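Local coordinates for protein 378aa long hypothetical citrate synthase (Sulfolobus tokodaii, PDB 1VGM) that is a predicted member of the citrate synthase family, a mostly helical protein whose assembly holds two copies of the chain, at residues A[67-81]-A[144-156]. Residues are numbered along the deposited sequence; the frame is centred on the assembly and turned at random.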
loop_
_atom_site.group_PDB
_atom_site.type_symbol
_atom_site.label_atom_id
_atom_site.label_comp_id
_atom_site.label_asym_id
_atom_site.label_seq_id
_atom_site.Cartn_x
_atom_site.Cartn_y
_atom_site.Cartn_z
ATOM N N LYS A 67 -12.305 -24.927 8.271
ATOM C CA LYS A 67 -11.162 -25.511 8.972
ATOM C C LYS A 67 -10.273 -26.322 8.021
ATOM O O LYS A 67 -9.043 -26.312 8.140
ATOM C CB LYS A 67 -11.656 -26.398 10.128
ATOM C CG LYS A 67 -12.476 -25.644 11.174
ATOM C CD LYS A 67 -12.971 -26.550 12.298
ATOM C CE LYS A 67 -13.496 -25.719 13.468
ATOM N NZ LYS A 67 -14.087 -26.534 14.576
ATOM N N GLY A 68 -10.902 -27.008 7.073
ATOM C CA GLY A 68 -10.159 -27.749 6.069
ATOM C C GLY A 68 -9.282 -26.885 5.172
ATOM O O GLY A 68 -8.146 -27.247 4.867
ATOM N N ILE A 69 -9.798 -25.743 4.738
ATOM C CA ILE A 69 -8.987 -24.832 3.947
ATOM C C ILE A 69 -7.839 -24.273 4.782
ATOM O O ILE A 69 -6.690 -24.255 4.345
ATOM C CB ILE A 69 -9.832 -23.665 3.404
ATOM C CG1 ILE A 69 -10.868 -24.202 2.405
ATOM C CG2 ILE A 69 -8.925 -22.629 2.739
ATOM C CD1 ILE A 69 -12.008 -23.222 2.097
ATOM N N ILE A 70 -8.158 -23.819 5.986
ATOM C CA ILE A 70 -7.143 -23.294 6.886
ATOM C C ILE A 70 -6.014 -24.294 7.034
ATOM O O ILE A 70 -4.844 -23.962 6.818
ATOM C CB ILE A 70 -7.736 -22.981 8.287
ATOM C CG1 ILE A 70 -8.626 -21.735 8.203
ATOM C CG2 ILE A 70 -6.619 -22.755 9.294
ATOM C CD1 ILE A 70 -9.523 -21.528 9.403
ATOM N N ASN A 71 -6.369 -25.520 7.404
ATOM C CA ASN A 71 -5.385 -26.493 7.868
ATOM C C ASN A 71 -4.486 -26.975 6.736
ATOM O O ASN A 71 -3.404 -27.509 6.982
ATOM C CB ASN A 71 -6.087 -27.693 8.511
ATOM C CG ASN A 71 -6.507 -27.420 9.939
ATOM O OD1 ASN A 71 -5.779 -26.771 10.697
ATOM N ND2 ASN A 71 -7.685 -27.913 10.317
ATOM N N GLU A 72 -4.935 -26.786 5.498
ATOM C CA GLU A 72 -4.129 -27.175 4.348
ATOM C C GLU A 72 -3.367 -25.998 3.735
ATOM O O GLU A 72 -2.741 -26.148 2.691
ATOM C CB GLU A 72 -5.008 -27.839 3.275
ATOM C CG GLU A 72 -5.880 -26.874 2.484
ATOM C CD GLU A 72 -6.905 -27.587 1.606
ATOM O OE1 GLU A 72 -7.773 -26.909 1.018
ATOM O OE2 GLU A 72 -6.843 -28.828 1.503
ATOM N N SER A 73 -3.411 -24.833 4.377
ATOM C CA SER A 73 -2.909 -23.621 3.736
ATOM C C SER A 73 -1.829 -22.854 4.508
ATOM O O SER A 73 -1.572 -21.687 4.204
ATOM C CB SER A 73 -4.071 -22.678 3.434
ATOM O OG SER A 73 -5.025 -23.294 2.593
ATOM N N PHE A 74 -1.191 -23.492 5.488
ATOM C CA PHE A 74 -0.216 -22.802 6.344
ATOM C C PHE A 74 1.154 -22.625 5.687
ATOM O O PHE A 74 1.919 -21.729 6.052
ATOM C CB PHE A 74 -0.044 -23.553 7.672
ATOM C CG PHE A 74 -1.157 -23.311 8.655
ATOM C CD1 PHE A 74 -1.815 -24.384 9.252
ATOM C CD2 PHE A 74 -1.538 -22.012 9.001
ATOM C CE1 PHE A 74 -2.849 -24.175 10.172
ATOM C CE2 PHE A 74 -2.571 -21.788 9.916
ATOM C CZ PHE A 74 -3.224 -22.872 10.510
ATOM N N GLU A 75 1.464 -23.486 4.723
ATOM C CA GLU A 75 2.729 -23.407 3.995
ATOM C C GLU A 75 2.892 -22.040 3.334
ATOM O O GLU A 75 1.925 -21.471 2.833
ATOM C CB GLU A 75 2.774 -24.493 2.916
ATOM C CG GLU A 75 1.421 -24.732 2.245
ATOM C CD GLU A 75 1.540 -25.135 0.783
ATOM O OE1 GLU A 75 2.273 -26.110 0.493
ATOM O OE2 GLU A 75 0.899 -24.479 -0.072
ATOM N N VAL A 76 4.117 -21.529 3.317
ATOM C CA VAL A 76 4.451 -20.369 2.491
ATOM C C VAL A 76 5.677 -20.661 1.628
ATOM O O VAL A 76 6.451 -21.574 1.921
ATOM C CB VAL A 76 4.769 -19.130 3.361
ATOM C CG1 VAL A 76 3.521 -18.665 4.095
ATOM C CG2 VAL A 76 5.880 -19.471 4.346
ATOM N N PRO A 77 5.874 -19.884 0.552
ATOM C CA PRO A 77 7.077 -20.054 -0.271
ATOM C C PRO A 77 8.309 -19.944 0.607
ATOM O O PRO A 77 8.306 -19.205 1.597
ATOM C CB PRO A 77 6.994 -18.907 -1.278
ATOM C CG PRO A 77 5.527 -18.584 -1.353
ATOM C CD PRO A 77 5.008 -18.806 0.042
ATOM N N GLU A 78 9.361 -20.681 0.263
ATOM C CA GLU A 78 10.544 -20.699 1.110
ATOM C C GLU A 78 11.237 -19.341 1.052
ATOM O O GLU A 78 11.980 -18.972 1.967
ATOM C CB GLU A 78 11.496 -21.827 0.682
ATOM C CG GLU A 78 12.104 -21.687 -0.701
ATOM C CD GLU A 78 13.023 -22.855 -1.035
ATOM O OE1 GLU A 78 13.892 -22.699 -1.920
ATOM O OE2 GLU A 78 12.873 -23.929 -0.409
ATOM N N GLN A 79 10.977 -18.586 -0.013
ATOM C CA GLN A 79 11.514 -17.231 -0.110
ATOM C C GLN A 79 11.076 -16.379 1.068
ATOM O O GLN A 79 11.824 -15.519 1.528
ATOM C CB GLN A 79 11.065 -16.552 -1.407
ATOM C CG GLN A 79 11.897 -16.936 -2.618
ATOM C CD GLN A 79 11.391 -18.200 -3.283
ATOM O OE1 GLN A 79 10.471 -18.856 -2.783
ATOM N NE2 GLN A 79 11.987 -18.551 -4.417
ATOM N N VAL A 80 9.860 -16.615 1.552
ATOM C CA VAL A 80 9.331 -15.861 2.685
ATOM C C VAL A 80 10.211 -16.078 3.904
ATOM O O VAL A 80 10.637 -15.126 4.561
ATOM C CB VAL A 80 7.897 -16.310 3.049
ATOM C CG1 VAL A 80 7.455 -15.629 4.344
ATOM C CG2 VAL A 80 6.950 -15.976 1.921
ATOM N N ILE A 81 10.467 -17.344 4.207
ATOM C CA ILE A 81 11.270 -17.699 5.366
ATOM C C ILE A 81 12.671 -17.117 5.185
ATOM O O ILE A 81 13.208 -16.460 6.073
ATOM C CB ILE A 81 11.348 -19.240 5.526
ATOM C CG1 ILE A 81 9.938 -19.806 5.689
ATOM C CG2 ILE A 81 12.213 -19.613 6.737
ATOM C CD1 ILE A 81 9.183 -19.266 6.904
ATOM N N PRO A 144 12.690 -21.145 12.335
ATOM C CA PRO A 144 11.366 -21.092 11.714
ATOM C C PRO A 144 10.512 -22.290 12.115
ATOM O O PRO A 144 11.029 -23.391 12.340
ATOM C CB PRO A 144 11.671 -21.071 10.216
ATOM C CG PRO A 144 13.019 -21.675 10.099
ATOM C CD PRO A 144 13.763 -21.255 11.330
ATOM N N LYS A 145 9.207 -22.071 12.207
ATOM C CA LYS A 145 8.279 -23.166 12.416
ATOM C C LYS A 145 6.942 -22.879 11.740
ATOM O O LYS A 145 6.302 -21.861 12.016
ATOM C CB LYS A 145 8.068 -23.390 13.912
ATOM C CG LYS A 145 7.119 -24.530 14.227
ATOM C CD LYS A 145 6.971 -24.726 15.720
ATOM C CE LYS A 145 8.123 -25.554 16.286
ATOM N NZ LYS A 145 9.374 -24.753 16.458
ATOM N N ILE A 146 6.528 -23.775 10.851
ATOM C CA ILE A 146 5.251 -23.629 10.162
ATOM C C ILE A 146 4.111 -24.155 11.029
ATOM O O ILE A 146 4.219 -25.219 11.634
ATOM C CB ILE A 146 5.255 -24.383 8.815
ATOM C CG1 ILE A 146 6.498 -23.997 8.001
ATOM C CG2 ILE A 146 3.992 -24.051 8.025
ATOM C CD1 ILE A 146 6.602 -22.506 7.682
ATOM N N PRO A 147 3.003 -23.399 11.116
ATOM C CA PRO A 147 1.842 -23.884 11.869
ATOM C C PRO A 147 1.308 -25.221 11.343
ATOM O O PRO A 147 1.367 -25.509 10.144
ATOM C CB PRO A 147 0.821 -22.758 11.712
ATOM C CG PRO A 147 1.648 -21.537 11.473
ATOM C CD PRO A 147 2.807 -22.019 10.639
ATOM N N GLU A 148 0.771 -26.027 12.251
ATOM C CA GLU A 148 0.256 -27.337 11.896
ATOM C C GLU A 148 -1.235 -27.429 12.153
ATOM O O GLU A 148 -1.783 -26.702 12.982
ATOM C CB GLU A 148 0.973 -28.409 12.695
ATOM C CG GLU A 148 2.433 -28.528 12.348
ATOM C CD GLU A 148 2.872 -29.965 12.248
ATOM O OE1 GLU A 148 3.214 -30.556 13.295
ATOM O OE2 GLU A 148 2.864 -30.501 11.118
ATOM N N PRO A 149 -1.919 -28.334 11.434
ATOM C CA PRO A 149 -3.333 -28.582 11.708
ATOM C C PRO A 149 -3.531 -28.859 13.190
ATOM O O PRO A 149 -2.682 -29.478 13.832
ATOM C CB PRO A 149 -3.656 -29.800 10.850
ATOM C CG PRO A 149 -2.661 -29.725 9.729
ATOM C CD PRO A 149 -1.401 -29.208 10.368
ATOM N N SER A 150 -4.646 -28.385 13.732
ATOM C CA SER A 150 -5.005 -28.662 15.117
ATOM C C SER A 150 -6.484 -28.369 15.260
ATOM O O SER A 150 -7.150 -28.057 14.277
ATOM C CB SER A 150 -4.196 -27.773 16.066
ATOM O OG SER A 150 -4.703 -26.449 16.099
ATOM N N GLU A 151 -7.003 -28.471 16.475
ATOM C CA GLU A 151 -8.433 -28.286 16.687
ATOM C C GLU A 151 -8.901 -26.863 16.424
ATOM O O GLU A 151 -10.093 -26.631 16.275
ATOM C CB GLU A 151 -8.811 -28.685 18.112
ATOM C CG GLU A 151 -8.588 -30.165 18.393
ATOM C CD GLU A 151 -8.945 -30.553 19.815
ATOM O OE1 GLU A 151 -8.535 -31.648 20.257
ATOM O OE2 GLU A 151 -9.634 -29.763 20.490
ATOM N N SER A 152 -7.980 -25.903 16.377
ATOM C CA SER A 152 -8.385 -24.537 16.061
ATOM C C SER A 152 -7.271 -23.660 15.499
ATOM O O SER A 152 -6.086 -23.959 15.648
ATOM C CB SER A 152 -9.002 -23.865 17.296
ATOM O OG SER A 152 -8.008 -23.378 18.177
ATOM N N TYR A 153 -7.671 -22.579 14.839
ATOM C CA TYR A 153 -6.731 -21.643 14.247
ATOM C C TYR A 153 -5.882 -21.006 15.342
ATOM O O TYR A 153 -4.651 -20.950 15.240
ATOM C CB TYR A 153 -7.502 -20.571 13.465
ATOM C CG TYR A 153 -6.646 -19.493 12.820
ATOM C CD1 TYR A 153 -6.389 -18.288 13.480
ATOM C CD2 TYR A 153 -6.139 -19.656 11.530
ATOM C CE1 TYR A 153 -5.661 -17.270 12.868
ATOM C CE2 TYR A 153 -5.407 -18.650 10.909
ATOM C CZ TYR A 153 -5.175 -17.460 11.579
ATOM O OH TYR A 153 -4.491 -16.448 10.951
ATOM N N ALA A 154 -6.540 -20.537 16.399
ATOM C CA ALA A 154 -5.826 -19.903 17.512
ATOM C C ALA A 154 -4.788 -20.852 18.119
ATOM O O ALA A 154 -3.695 -20.432 18.492
ATOM C CB ALA A 154 -6.817 -19.454 18.586
ATOM N N GLU A 155 -5.126 -22.132 18.222
ATOM C CA GLU A 155 -4.187 -23.081 18.794
ATOM C C GLU A 155 -3.009 -23.253 17.852
ATOM O O GLU A 155 -1.856 -23.170 18.268
ATOM C CB GLU A 155 -4.845 -24.442 19.047
ATOM C CG GLU A 155 -3.860 -25.462 19.595
ATOM C CD GLU A 155 -4.508 -26.769 19.998
ATOM O OE1 GLU A 155 -5.751 -26.857 19.974
ATOM O OE2 GLU A 155 -3.763 -27.711 20.338
ATOM N N SER A 156 -3.301 -23.484 16.578
ATOM C CA SER A 156 -2.243 -23.661 15.593
ATOM C C SER A 156 -1.281 -22.477 15.555
ATOM O O SER A 156 -0.067 -22.666 15.428
ATOM C CB SER A 156 -2.843 -23.883 14.204
ATOM O OG SER A 156 -3.459 -25.157 14.138
HETATM O O HOH W 1 -6.205 -24.538 12.558
HETATM O O HOH W 2 -9.262 -27.063 13.060
#
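Phe74 turns its CG anti to its own carbonyl carbon (chi1 -78°), which slides the ring between the carbonyl oxygen of Ile70 on one face and Pro147 on the other. Pro147 CB sits 3.7 Å from the centroid of the Phe74 ring, 14° off the ring normal, a CH-pi contact well suited to a proline's rigid, electron-poor CH groups. Tyr153 swings its CG anti to the backbone N (chi1 178°) and brings CE2 to the edge of the Phe74 ring, while Ile70 CG2 meets the edge of the tyrosine at CD2, 3.9 Å away. In this largely helical citrate synthase fold, the contact joins the connection between helices 60-71 and 78-84 to the proline-rich lead-in to helix 153-162. Helix 117-139 also packs here, and its Ile125 O takes the hydroxyl of Tyr153. Asn71, the last residue of its helix, lays its amide against Pro149 and bridges the segments through two waters. One donates to Asn71 OD1 (2.9 Å) and to Ser156 OG; the other accepts from Asn71 ND2 and donates to Ser150 O (2.6 Å). On the 144-156 side the serines' short side chains let their hydroxyls reach one another and the backbone: Ser150 OG donates to Ser156 OG, which donates to Glu148 O (2.6 Å), and Ser152 OG caps helix 153-162 by accepting from Glu155 N. Farther along, branched Ile81 rests CG2 on Pro144 CB at 3.8 Å.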